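Long-range contact in aspartate semialdehyde dehydrogenase (Francisella tularensis subsp. tularensis, PDB 4WOJ), which probably catalyses the NADPH-dependent reductive dephosphorylation of L-aspartyl-4-phosphate to L-aspartate-semialdehyde, a step in lysine, methionine and threonine biosynthesis: residues 108-121 with 244-256. Residues are numbered along the deposited sequence; the frame is centred on the assembly and turned at random.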
# COMPACT_ATOMS: atom_id res chain seq x y z
N ARG B 108 -11.12 -21.24 13.62
CA ARG B 108 -11.99 -20.58 12.62
C ARG B 108 -12.74 -21.48 11.67
O ARG B 108 -13.90 -21.17 11.35
CB ARG B 108 -11.21 -19.60 11.75
CG ARG B 108 -11.08 -18.26 12.44
CD ARG B 108 -10.50 -17.20 11.54
NE ARG B 108 -9.99 -16.18 12.41
CZ ARG B 108 -8.90 -15.47 12.21
NH1 ARG B 108 -8.15 -15.64 11.11
NH2 ARG B 108 -8.56 -14.58 13.12
N LEU B 109 -12.10 -22.57 11.26
CA LEU B 109 -12.64 -23.40 10.17
C LEU B 109 -13.16 -24.79 10.59
O LEU B 109 -13.51 -25.58 9.73
CB LEU B 109 -11.63 -23.50 9.00
CG LEU B 109 -11.02 -22.13 8.62
CD1 LEU B 109 -9.91 -22.26 7.59
CD2 LEU B 109 -12.07 -21.13 8.14
N ASP B 110 -13.24 -25.08 11.89
CA ASP B 110 -13.90 -26.32 12.35
C ASP B 110 -15.37 -26.24 12.01
O ASP B 110 -15.95 -25.17 12.05
CB ASP B 110 -13.73 -26.51 13.87
CG ASP B 110 -14.38 -27.82 14.40
OD1 ASP B 110 -15.25 -28.42 13.73
OD2 ASP B 110 -14.02 -28.26 15.53
N LYS B 111 -15.98 -27.38 11.71
CA LYS B 111 -17.42 -27.41 11.42
C LYS B 111 -18.23 -26.93 12.65
O LYS B 111 -19.28 -26.30 12.52
CB LYS B 111 -17.87 -28.81 10.98
N ASP B 112 -17.73 -27.23 13.84
CA ASP B 112 -18.39 -26.81 15.09
C ASP B 112 -18.32 -25.30 15.34
O ASP B 112 -19.20 -24.76 16.00
CB ASP B 112 -17.80 -27.59 16.28
CG ASP B 112 -18.14 -29.08 16.22
OD1 ASP B 112 -19.19 -29.44 15.60
OD2 ASP B 112 -17.35 -29.88 16.77
N SER B 113 -17.29 -24.65 14.81
CA SER B 113 -17.11 -23.20 14.98
C SER B 113 -18.05 -22.40 14.08
O SER B 113 -18.42 -22.83 12.99
CB SER B 113 -15.65 -22.77 14.71
OG SER B 113 -14.73 -23.23 15.70
N THR B 114 -18.46 -21.23 14.57
CA THR B 114 -19.17 -20.21 13.80
C THR B 114 -18.31 -18.95 13.81
O THR B 114 -17.79 -18.53 14.86
CB THR B 114 -20.55 -19.90 14.38
OG1 THR B 114 -21.28 -21.12 14.57
CG2 THR B 114 -21.34 -19.00 13.46
N LEU B 115 -18.06 -18.41 12.61
CA LEU B 115 -17.29 -17.17 12.47
C LEU B 115 -18.27 -16.04 12.73
O LEU B 115 -19.39 -16.10 12.19
CB LEU B 115 -16.69 -17.01 11.07
CG LEU B 115 -15.40 -17.79 10.78
CD1 LEU B 115 -15.01 -17.73 9.31
CD2 LEU B 115 -14.26 -17.25 11.61
N VAL B 116 -17.87 -15.05 13.55
CA VAL B 116 -18.81 -13.99 13.90
C VAL B 116 -18.55 -12.63 13.22
O VAL B 116 -17.48 -12.04 13.33
CB VAL B 116 -18.93 -13.74 15.44
CG1 VAL B 116 -19.42 -15.01 16.13
CG2 VAL B 116 -17.61 -13.31 16.05
N LEU B 117 -19.58 -12.14 12.54
CA LEU B 117 -19.60 -10.78 12.03
C LEU B 117 -21.07 -10.43 11.82
O LEU B 117 -21.63 -10.53 10.72
CB LEU B 117 -18.79 -10.66 10.75
CG LEU B 117 -18.59 -9.26 10.18
CD1 LEU B 117 -17.79 -8.39 11.10
CD2 LEU B 117 -17.88 -9.36 8.84
N ASP B 118 -21.70 -10.02 12.91
CA ASP B 118 -23.16 -10.06 13.02
C ASP B 118 -23.90 -9.08 12.10
O ASP B 118 -25.05 -9.33 11.78
CB ASP B 118 -23.61 -9.85 14.46
CG ASP B 118 -23.37 -8.43 14.92
OD1 ASP B 118 -22.24 -8.13 15.36
OD2 ASP B 118 -24.30 -7.60 14.81
N PRO B 119 -23.27 -7.98 11.67
CA PRO B 119 -23.99 -7.21 10.64
C PRO B 119 -24.15 -7.98 9.32
O PRO B 119 -24.84 -7.52 8.41
CB PRO B 119 -23.09 -5.99 10.43
CG PRO B 119 -22.36 -5.86 11.71
CD PRO B 119 -22.05 -7.28 12.07
N LEU B 120 -23.50 -9.14 9.21
CA LEU B 120 -23.65 -9.98 8.00
C LEU B 120 -24.25 -11.37 8.26
O LEU B 120 -24.92 -11.91 7.40
CB LEU B 120 -22.30 -10.10 7.27
CG LEU B 120 -22.00 -8.96 6.29
CD1 LEU B 120 -20.59 -9.07 5.77
CD2 LEU B 120 -22.98 -8.99 5.13
N ASN B 121 -24.02 -11.94 9.43
CA ASN B 121 -24.46 -13.30 9.69
C ASN B 121 -25.05 -13.43 11.06
O ASN B 121 -24.91 -14.46 11.71
CB ASN B 121 -23.30 -14.28 9.58
CG ASN B 121 -22.26 -14.07 10.67
OD1 ASN B 121 -22.22 -13.03 11.32
ND2 ASN B 121 -21.41 -15.06 10.86
N GLU B 244 -3.42 -14.37 3.22
CA GLU B 244 -4.14 -14.23 1.94
C GLU B 244 -5.16 -15.36 1.67
O GLU B 244 -6.26 -15.11 1.21
CB GLU B 244 -3.12 -14.18 0.79
CG GLU B 244 -2.20 -12.97 0.86
CD GLU B 244 -0.89 -13.12 0.08
OE1 GLU B 244 -0.57 -14.22 -0.43
OE2 GLU B 244 -0.17 -12.11 -0.01
N TYR B 245 -4.78 -16.60 1.97
CA TYR B 245 -5.71 -17.73 1.86
C TYR B 245 -6.92 -17.56 2.84
O TYR B 245 -8.01 -18.03 2.55
CB TYR B 245 -4.94 -19.06 2.10
CG TYR B 245 -5.78 -20.16 2.71
CD1 TYR B 245 -6.40 -21.13 1.92
CD2 TYR B 245 -5.98 -20.22 4.10
CE1 TYR B 245 -7.18 -22.11 2.50
CE2 TYR B 245 -6.76 -21.20 4.69
CZ TYR B 245 -7.36 -22.14 3.90
OH TYR B 245 -8.13 -23.10 4.53
N LYS B 246 -6.70 -16.97 4.01
CA LYS B 246 -7.78 -16.74 4.98
C LYS B 246 -8.94 -15.99 4.37
O LYS B 246 -10.09 -16.22 4.72
CB LYS B 246 -7.33 -15.86 6.16
CG LYS B 246 -6.41 -16.53 7.15
CD LYS B 246 -6.15 -15.66 8.37
CE LYS B 246 -5.07 -16.25 9.28
NZ LYS B 246 -3.71 -15.71 8.97
N ALA B 247 -8.63 -15.04 3.51
CA ALA B 247 -9.67 -14.22 2.95
C ALA B 247 -10.82 -15.03 2.35
O ALA B 247 -11.94 -14.93 2.83
CB ALA B 247 -9.11 -13.22 1.94
N ALA B 248 -10.57 -15.87 1.36
CA ALA B 248 -11.69 -16.46 0.59
C ALA B 248 -12.54 -17.38 1.44
O ALA B 248 -13.75 -17.31 1.43
CB ALA B 248 -11.18 -17.16 -0.64
N THR B 249 -11.89 -18.23 2.21
CA THR B 249 -12.57 -19.30 2.95
C THR B 249 -13.40 -18.78 4.10
O THR B 249 -14.51 -19.26 4.34
CB THR B 249 -11.53 -20.31 3.49
OG1 THR B 249 -10.35 -19.60 3.92
CG2 THR B 249 -11.16 -21.30 2.36
N GLU B 250 -12.87 -17.78 4.79
CA GLU B 250 -13.59 -17.09 5.88
C GLU B 250 -14.80 -16.28 5.38
O GLU B 250 -15.89 -16.38 5.93
CB GLU B 250 -12.63 -16.18 6.68
CG GLU B 250 -11.55 -16.98 7.40
CD GLU B 250 -10.62 -16.15 8.28
OE1 GLU B 250 -10.92 -14.97 8.55
OE2 GLU B 250 -9.55 -16.68 8.66
N LEU B 251 -14.60 -15.51 4.31
CA LEU B 251 -15.71 -14.78 3.69
C LEU B 251 -16.84 -15.73 3.31
O LEU B 251 -18.00 -15.48 3.59
CB LEU B 251 -15.26 -14.01 2.43
CG LEU B 251 -16.40 -13.30 1.67
CD1 LEU B 251 -16.92 -12.14 2.50
CD2 LEU B 251 -15.99 -12.82 0.30
N ASN B 252 -16.49 -16.84 2.67
CA ASN B 252 -17.52 -17.84 2.29
C ASN B 252 -18.13 -18.55 3.50
O ASN B 252 -19.33 -18.82 3.53
CB ASN B 252 -16.97 -18.76 1.21
CG ASN B 252 -16.84 -18.03 -0.12
OD1 ASN B 252 -17.84 -17.77 -0.79
ND2 ASN B 252 -15.62 -17.60 -0.46
N LYS B 253 -17.34 -18.77 4.53
CA LYS B 253 -17.91 -19.31 5.77
C LYS B 253 -18.88 -18.29 6.41
O LYS B 253 -19.94 -18.66 6.87
CB LYS B 253 -16.83 -19.76 6.75
CG LYS B 253 -17.42 -20.30 8.04
CD LYS B 253 -16.49 -21.24 8.80
CE LYS B 253 -17.30 -22.02 9.83
NZ LYS B 253 -16.43 -22.88 10.69
N ILE B 254 -18.51 -17.02 6.42
CA ILE B 254 -19.36 -16.00 7.06
C ILE B 254 -20.66 -15.86 6.32
O ILE B 254 -21.72 -15.72 6.92
CB ILE B 254 -18.68 -14.62 7.11
CG1 ILE B 254 -17.50 -14.64 8.07
CG2 ILE B 254 -19.67 -13.56 7.57
CD1 ILE B 254 -16.68 -13.37 8.06
N LEU B 255 -20.59 -15.83 5.00
CA LEU B 255 -21.81 -15.70 4.17
C LEU B 255 -22.53 -17.05 3.97
O LEU B 255 -23.65 -17.06 3.47
CB LEU B 255 -21.48 -15.09 2.81
CG LEU B 255 -20.88 -13.68 2.83
CD1 LEU B 255 -20.20 -13.35 1.53
CD2 LEU B 255 -21.95 -12.65 3.15
N ASP B 256 -21.87 -18.15 4.34
CA ASP B 256 -22.27 -19.53 4.00
C ASP B 256 -22.81 -19.57 2.60
O ASP B 256 -23.99 -19.74 2.39
CB ASP B 256 -23.33 -20.15 4.93
CG ASP B 256 -23.64 -21.65 4.54
OD1 ASP B 256 -22.74 -22.31 3.93
OD2 ASP B 256 -24.76 -22.16 4.82
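K253 reaches from helix 244-255 into the loop ahead of strand 113-116, where its ammonium is bound by backbone carbonyls. Its CG stands anti to the backbone N (chi1 179°) and the chain beyond is extended, which carries NZ to hydrogen bonds with R108 O at 3.1 Å and S113 O at 3.0 Å; the second is met from above the carbonyl plane. D110 O also lies 2.7 Å from NZ. The aliphatic part of the lysine crosses the L115 side chain at about a right angle, with L115 CD1 3.7 Å from K253 CB. Next to it, L115 CB packs on I254 CG1 at 3.9 Å, while L117 CD2 approaches I254 CD1, and L120 CB and the N121 amide lie near CG2. L120 also meets L255.

About one turn earlier in the helix, R108 NH1 forms a salt bridge with E250 OE2 at 3.0 Å, on the syn side of a carboxylate turned 69° from the guanidinium plane. The aliphatic CD of K246 lies at the guanidinium edge.

Strand 113-116 is an outermost strand of the parallel sheet in the Rossmann-type NAD-binding domain, and helix 244-255 runs nearly perpendicular to it (96°) from the dimerisation domain, so the contact joins the two domains. Within the strand-to-helix turn, N121 ND2 donates to L115 O, although the placement of this amide is uncertain.

Further out, R108 NE binds G138 O and E250 OE1 accepts from N140 N, tying the ion pair to the end of strand 135-138 and the short loop before C141, the predicted acyl-thioester nucleophile, whose side chain is about 7 Å from that of R108.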